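Local coordinates for protein acyltransferase (Actinoplanes teichomyceticus, PDB 4Q38) that transfers long fatty acyl chains from acyl-CoA to the amino sugar of teicoplanin-type glycopeptide antibiotics, probably as a GNAT-like N-acyltransferase, at residues L59-E72 with W152-R166. Sequence-based numbering, arbitrary orientation.
Sequences LLRRLEVPELDAEE and WETLTQLGELVAIHR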
loop_
_atom_site.group_PDB
_atom_site.type_symbol
_atom_site.label_atom_id
_atom_site.label_comp_id
_atom_site.label_asym_id
_atom_site.label_seq_id
_atom_site.Cartn_x
_atom_site.Cartn_y
_atom_site.Cartn_z
ATOM N N LEU A 59 -18.726 -5.050 -5.275
ATOM C CA LEU A 59 -17.420 -4.423 -5.489
ATOM C C LEU A 59 -16.434 -4.795 -4.379
ATOM O O LEU A 59 -15.322 -5.229 -4.666
ATOM C CB LEU A 59 -17.543 -2.907 -5.635
ATOM C CG LEU A 59 -16.246 -2.154 -5.970
ATOM C CD1 LEU A 59 -15.580 -2.698 -7.232
ATOM C CD2 LEU A 59 -16.532 -0.667 -6.113
ATOM N N LEU A 60 -16.855 -4.656 -3.122
ATOM C CA LEU A 60 -16.010 -5.045 -1.984
ATOM C C LEU A 60 -15.527 -6.500 -2.064
ATOM O O LEU A 60 -14.373 -6.808 -1.717
ATOM C CB LEU A 60 -16.716 -4.752 -0.647
ATOM C CG LEU A 60 -16.825 -3.256 -0.296
ATOM C CD1 LEU A 60 -17.953 -2.967 0.690
ATOM C CD2 LEU A 60 -15.501 -2.700 0.222
ATOM N N ARG A 61 -16.402 -7.387 -2.537
ATOM C CA ARG A 61 -16.061 -8.796 -2.667
ATOM C C ARG A 61 -15.054 -8.995 -3.803
ATOM O O ARG A 61 -14.126 -9.786 -3.683
ATOM C CB ARG A 61 -17.332 -9.632 -2.885
ATOM C CG ARG A 61 -17.131 -11.144 -2.924
ATOM C CD ARG A 61 -18.349 -11.914 -2.400
ATOM N NE ARG A 61 -19.629 -11.374 -2.870
ATOM C CZ ARG A 61 -20.532 -10.759 -2.103
ATOM N NH1 ARG A 61 -20.330 -10.603 -0.799
ATOM N NH2 ARG A 61 -21.650 -10.301 -2.646
ATOM N N ARG A 62 -15.238 -8.260 -4.895
ATOM C CA ARG A 62 -14.294 -8.277 -6.010
ATOM C C ARG A 62 -12.898 -7.801 -5.564
ATOM O O ARG A 62 -11.876 -8.288 -6.052
ATOM C CB ARG A 62 -14.820 -7.423 -7.168
ATOM C CG ARG A 62 -14.117 -7.688 -8.486
ATOM C CD ARG A 62 -14.990 -7.339 -9.675
ATOM N NE ARG A 62 -14.520 -8.056 -10.857
ATOM C CZ ARG A 62 -15.048 -7.946 -12.072
ATOM N NH1 ARG A 62 -16.078 -7.135 -12.286
ATOM N NH2 ARG A 62 -14.539 -8.650 -13.077
ATOM N N LEU A 63 -12.879 -6.881 -4.608
ATOM C CA LEU A 63 -11.636 -6.356 -4.040
ATOM C C LEU A 63 -11.135 -7.189 -2.847
ATOM O O LEU A 63 -10.218 -6.786 -2.137
ATOM C CB LEU A 63 -11.834 -4.884 -3.665
ATOM C CG LEU A 63 -12.249 -3.955 -4.817
ATOM C CD1 LEU A 63 -12.825 -2.651 -4.284
ATOM C CD2 LEU A 63 -11.069 -3.678 -5.735
ATOM N N GLU A 64 -11.749 -8.358 -2.636
ATOM C CA GLU A 64 -11.346 -9.312 -1.582
ATOM C C GLU A 64 -11.339 -8.738 -0.154
ATOM O O GLU A 64 -10.578 -9.176 0.707
ATOM C CB GLU A 64 -9.999 -9.975 -1.916
ATOM C CG GLU A 64 -10.021 -10.748 -3.229
ATOM C CD GLU A 64 -8.719 -11.458 -3.549
ATOM O OE1 GLU A 64 -7.753 -11.392 -2.751
ATOM O OE2 GLU A 64 -8.666 -12.091 -4.625
ATOM N N VAL A 65 -12.195 -7.760 0.091
ATOM C CA VAL A 65 -12.427 -7.273 1.452
ATOM C C VAL A 65 -13.175 -8.373 2.231
ATOM O O VAL A 65 -14.148 -8.910 1.726
ATOM C CB VAL A 65 -13.215 -5.956 1.413
ATOM C CG1 VAL A 65 -13.571 -5.481 2.818
ATOM C CG2 VAL A 65 -12.406 -4.886 0.665
ATOM N N PRO A 66 -12.697 -8.744 3.441
ATOM C CA PRO A 66 -13.404 -9.821 4.153
ATOM C C PRO A 66 -14.875 -9.458 4.404
ATOM O O PRO A 66 -15.205 -8.275 4.565
ATOM C CB PRO A 66 -12.632 -9.941 5.469
ATOM C CG PRO A 66 -11.254 -9.436 5.137
ATOM C CD PRO A 66 -11.497 -8.301 4.175
ATOM N N GLU A 67 -15.740 -10.471 4.419
ATOM C CA GLU A 67 -17.188 -10.270 4.541
ATOM C C GLU A 67 -17.555 -9.405 5.734
ATOM O O GLU A 67 -18.390 -8.514 5.610
ATOM C CB GLU A 67 -17.945 -11.612 4.606
ATOM C CG GLU A 67 -17.826 -12.472 3.347
ATOM C CD GLU A 67 -18.375 -11.798 2.091
ATOM O OE1 GLU A 67 -17.695 -11.849 1.042
ATOM O OE2 GLU A 67 -19.488 -11.221 2.143
ATOM N N LEU A 68 -16.921 -9.660 6.879
ATOM C CA LEU A 68 -17.208 -8.912 8.107
ATOM C C LEU A 68 -17.019 -7.402 7.921
ATOM O O LEU A 68 -17.928 -6.608 8.218
ATOM C CB LEU A 68 -16.342 -9.414 9.267
ATOM C CG LEU A 68 -16.452 -8.662 10.600
ATOM C CD1 LEU A 68 -17.853 -8.796 11.194
ATOM C CD2 LEU A 68 -15.397 -9.154 11.580
ATOM N N ASP A 69 -15.840 -7.016 7.430
ATOM C CA ASP A 69 -15.539 -5.604 7.181
ATOM C C ASP A 69 -16.456 -4.997 6.128
ATOM O O ASP A 69 -16.927 -3.880 6.303
ATOM C CB ASP A 69 -14.075 -5.413 6.762
ATOM C CG ASP A 69 -13.112 -6.055 7.729
ATOM O OD1 ASP A 69 -12.880 -7.261 7.589
ATOM O OD2 ASP A 69 -12.587 -5.364 8.621
ATOM N N ALA A 70 -16.687 -5.730 5.039
ATOM C CA ALA A 70 -17.522 -5.251 3.933
ATOM C C ALA A 70 -18.942 -4.896 4.395
ATOM O O ALA A 70 -19.477 -3.839 4.026
ATOM C CB ALA A 70 -17.557 -6.272 2.805
ATOM N N GLU A 71 -19.532 -5.772 5.213
ATOM C CA GLU A 71 -20.838 -5.504 5.836
ATOM C C GLU A 71 -20.803 -4.181 6.567
ATOM O O GLU A 71 -21.688 -3.341 6.394
ATOM C CB GLU A 71 -21.194 -6.580 6.862
ATOM C CG GLU A 71 -21.710 -7.885 6.296
ATOM C CD GLU A 71 -21.887 -8.935 7.379
ATOM O OE1 GLU A 71 -22.773 -8.750 8.243
ATOM O OE2 GLU A 71 -21.135 -9.934 7.372
ATOM N N GLU A 72 -19.779 -4.010 7.398
ATOM C CA GLU A 72 -19.628 -2.808 8.209
ATOM C C GLU A 72 -19.410 -1.568 7.347
ATOM O O GLU A 72 -19.946 -0.487 7.637
ATOM C CB GLU A 72 -18.485 -2.978 9.216
ATOM C CG GLU A 72 -18.759 -4.041 10.277
ATOM C CD GLU A 72 -17.609 -4.238 11.254
ATOM O OE1 GLU A 72 -16.558 -3.567 11.124
ATOM O OE2 GLU A 72 -17.766 -5.069 12.171
ATOM N N TRP A 152 -8.060 -5.908 -11.835
ATOM C CA TRP A 152 -8.712 -6.389 -10.615
ATOM C C TRP A 152 -7.746 -7.004 -9.632
ATOM O O TRP A 152 -7.784 -6.676 -8.451
ATOM C CB TRP A 152 -9.877 -7.336 -10.944
ATOM C CG TRP A 152 -11.059 -6.579 -11.507
ATOM C CD1 TRP A 152 -11.619 -6.696 -12.779
ATOM C CD2 TRP A 152 -11.843 -5.526 -10.842
ATOM N NE1 TRP A 152 -12.677 -5.828 -12.935
ATOM C CE2 TRP A 152 -12.860 -5.092 -11.817
ATOM C CE3 TRP A 152 -11.816 -4.927 -9.577
ATOM C CZ2 TRP A 152 -13.797 -4.104 -11.519
ATOM C CZ3 TRP A 152 -12.761 -3.926 -9.292
ATOM C CH2 TRP A 152 -13.729 -3.528 -10.239
ATOM N N GLU A 153 -6.856 -7.871 -10.108
ATOM C CA GLU A 153 -5.850 -8.492 -9.230
ATOM C C GLU A 153 -5.063 -7.422 -8.459
ATOM O O GLU A 153 -4.797 -7.565 -7.266
ATOM C CB GLU A 153 -4.898 -9.365 -10.046
ATOM C CG GLU A 153 -3.963 -10.253 -9.237
ATOM C CD GLU A 153 -2.997 -11.022 -10.128
ATOM O OE1 GLU A 153 -3.407 -11.420 -11.239
ATOM O OE2 GLU A 153 -1.824 -11.221 -9.728
ATOM N N THR A 154 -4.703 -6.349 -9.155
ATOM C CA THR A 154 -3.999 -5.221 -8.538
ATOM C C THR A 154 -4.820 -4.572 -7.418
ATOM O O THR A 154 -4.320 -4.342 -6.318
ATOM C CB THR A 154 -3.621 -4.193 -9.616
ATOM O OG1 THR A 154 -2.765 -4.828 -10.583
ATOM C CG2 THR A 154 -2.915 -2.973 -8.998
ATOM N N LEU A 155 -6.088 -4.287 -7.701
ATOM C CA LEU A 155 -6.936 -3.569 -6.757
ATOM C C LEU A 155 -7.332 -4.375 -5.517
ATOM O O LEU A 155 -7.747 -3.785 -4.523
ATOM C CB LEU A 155 -8.186 -3.005 -7.476
ATOM C CG LEU A 155 -7.896 -1.979 -8.583
ATOM C CD1 LEU A 155 -9.177 -1.546 -9.289
ATOM C CD2 LEU A 155 -7.147 -0.759 -8.048
ATOM N N THR A 156 -7.210 -5.710 -5.581
ATOM C CA THR A 156 -7.528 -6.591 -4.441
ATOM C C THR A 156 -6.653 -6.381 -3.216
ATOM O O THR A 156 -7.011 -6.856 -2.135
ATOM C CB THR A 156 -7.430 -8.104 -4.774
ATOM O OG1 THR A 156 -6.076 -8.443 -5.115
ATOM C CG2 THR A 156 -8.387 -8.504 -5.895
ATOM N N GLN A 157 -5.517 -5.688 -3.346
ATOM C CA GLN A 157 -4.760 -5.395 -2.127
ATOM C C GLN A 157 -5.573 -4.565 -1.127
ATOM O O GLN A 157 -5.242 -4.537 0.055
ATOM C CB GLN A 157 -3.367 -4.769 -2.352
ATOM C CG GLN A 157 -2.502 -4.951 -1.090
ATOM C CD GLN A 157 -1.041 -4.561 -1.228
ATOM O OE1 GLN A 157 -0.161 -5.119 -0.538
ATOM N NE2 GLN A 157 -0.768 -3.605 -2.078
ATOM N N LEU A 158 -6.644 -3.908 -1.584
ATOM C CA LEU A 158 -7.518 -3.208 -0.637
ATOM C C LEU A 158 -7.983 -4.157 0.461
ATOM O O LEU A 158 -7.915 -3.832 1.644
ATOM C CB LEU A 158 -8.735 -2.576 -1.335
ATOM C CG LEU A 158 -9.734 -1.911 -0.376
ATOM C CD1 LEU A 158 -9.117 -0.715 0.354
ATOM C CD2 LEU A 158 -11.007 -1.505 -1.116
ATOM N N GLY A 159 -8.450 -5.336 0.064
ATOM C CA GLY A 159 -8.926 -6.322 1.037
ATOM C C GLY A 159 -7.852 -6.739 2.025
ATOM O O GLY A 159 -8.104 -6.845 3.219
ATOM N N GLU A 160 -6.645 -6.973 1.520
ATOM C CA GLU A 160 -5.496 -7.337 2.352
ATOM C C GLU A 160 -5.228 -6.258 3.400
ATOM O O GLU A 160 -5.009 -6.550 4.571
ATOM C CB GLU A 160 -4.265 -7.532 1.452
ATOM C CG GLU A 160 -2.942 -7.762 2.192
ATOM C CD GLU A 160 -1.751 -7.865 1.251
ATOM O OE1 GLU A 160 -1.841 -8.623 0.267
ATOM O OE2 GLU A 160 -0.712 -7.198 1.496
ATOM N N LEU A 161 -5.263 -5.001 2.968
ATOM C CA LEU A 161 -4.926 -3.883 3.855
ATOM C C LEU A 161 -6.036 -3.646 4.875
ATOM O O LEU A 161 -5.763 -3.289 6.017
ATOM C CB LEU A 161 -4.651 -2.619 3.037
ATOM C CG LEU A 161 -3.435 -2.686 2.086
ATOM C CD1 LEU A 161 -3.512 -1.573 1.047
ATOM C CD2 LEU A 161 -2.115 -2.603 2.858
ATOM N N VAL A 162 -7.286 -3.861 4.464
ATOM C CA VAL A 162 -8.401 -3.847 5.411
ATOM C C VAL A 162 -8.198 -4.946 6.482
ATOM O O VAL A 162 -8.262 -4.669 7.683
ATOM C CB VAL A 162 -9.752 -3.987 4.679
ATOM C CG1 VAL A 162 -10.898 -4.091 5.676
ATOM C CG2 VAL A 162 -9.968 -2.791 3.764
ATOM N N ALA A 163 -7.930 -6.176 6.040
ATOM C CA ALA A 163 -7.675 -7.307 6.960
ATOM C C ALA A 163 -6.519 -7.024 7.916
ATOM O O ALA A 163 -6.610 -7.315 9.114
ATOM C CB ALA A 163 -7.417 -8.590 6.184
ATOM N N ILE A 164 -5.444 -6.440 7.384
ATOM C CA ILE A 164 -4.290 -6.032 8.192
ATOM C C ILE A 164 -4.684 -5.041 9.280
ATOM O O ILE A 164 -4.243 -5.168 10.418
ATOM C CB ILE A 164 -3.155 -5.452 7.311
ATOM C CG1 ILE A 164 -2.397 -6.593 6.597
ATOM C CG2 ILE A 164 -2.209 -4.570 8.126
ATOM C CD1 ILE A 164 -1.614 -6.126 5.380
ATOM N N HIS A 165 -5.500 -4.044 8.942
ATOM C CA HIS A 165 -5.930 -3.088 9.967
ATOM C C HIS A 165 -6.546 -3.790 11.147
ATOM O O HIS A 165 -6.193 -3.510 12.302
ATOM C CB HIS A 165 -6.889 -2.033 9.410
ATOM C CG HIS A 165 -7.279 -0.984 10.427
ATOM N ND1 HIS A 165 -8.154 -1.233 11.417
ATOM C CD2 HIS A 165 -6.861 0.330 10.593
ATOM C CE1 HIS A 165 -8.294 -0.137 12.179
ATOM N NE2 HIS A 165 -7.509 0.823 11.673
ATOM N N ARG A 166 -7.446 -4.729 10.868
ATOM C CA ARG A 166 -8.188 -5.422 11.918
ATOM C C ARG A 166 -7.285 -6.338 12.740
ATOM O O ARG A 166 -7.421 -6.410 13.960
ATOM C CB ARG A 166 -9.363 -6.203 11.332
ATOM C CG ARG A 166 -10.230 -6.914 12.367
ATOM C CD ARG A 166 -11.422 -7.607 11.720
ATOM N NE ARG A 166 -12.349 -6.650 11.109
ATOM C CZ ARG A 166 -13.380 -6.081 11.735
ATOM N NH1 ARG A 166 -13.631 -6.352 13.016
ATOM N NH2 ARG A 166 -14.160 -5.231 11.075
HETATM O O HOH W 1 -10.484 -3.691 8.974
HETATM O O HOH W 2 -16.167 -5.694 13.978
#
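The turn at L63-V65 sits in the hollow that G159 leaves on helix 157-169: V65 CA comes within 3.7 Å of G159 CA, and E64 O receives a CA-H...O contact from the glycine. G159 N gives L63 O a weak hydrogen bond. The turn is a Schellman motif closing helix 53-62, with E64 at positive phi. L63 is a bump. Its CD2 presses on L155 CB at a tight 3.4 Å and meets the W152 ring at its edge, while CD1 reaches L158 CD2. Extended from CG to NE, R62 crosses that indole and lays its guanidinium flat on it, planes 9° apart, a cation-pi stack with R62 CZ 3.3 Å from W152 NE1. V162 CG1 points into the notch between V65 CG1 and D69 CB, and P66 rests on A163. R166, bent at chi3 (-65°), turns NE and NH2 onto D69 OD2, NE at 2.8 Å; NH2 also binds E72 OE1, which Y124 holds too, and L68 CD2 lies over one guanidinium face. Within the helical N-terminal domain, an apolar middle is flanked by an arginine-indole stack and a salt-bridge network; sharing R166 probably helps keep D69 and E72 ionised, and in-plane bonds fix the guanidinium's rotation.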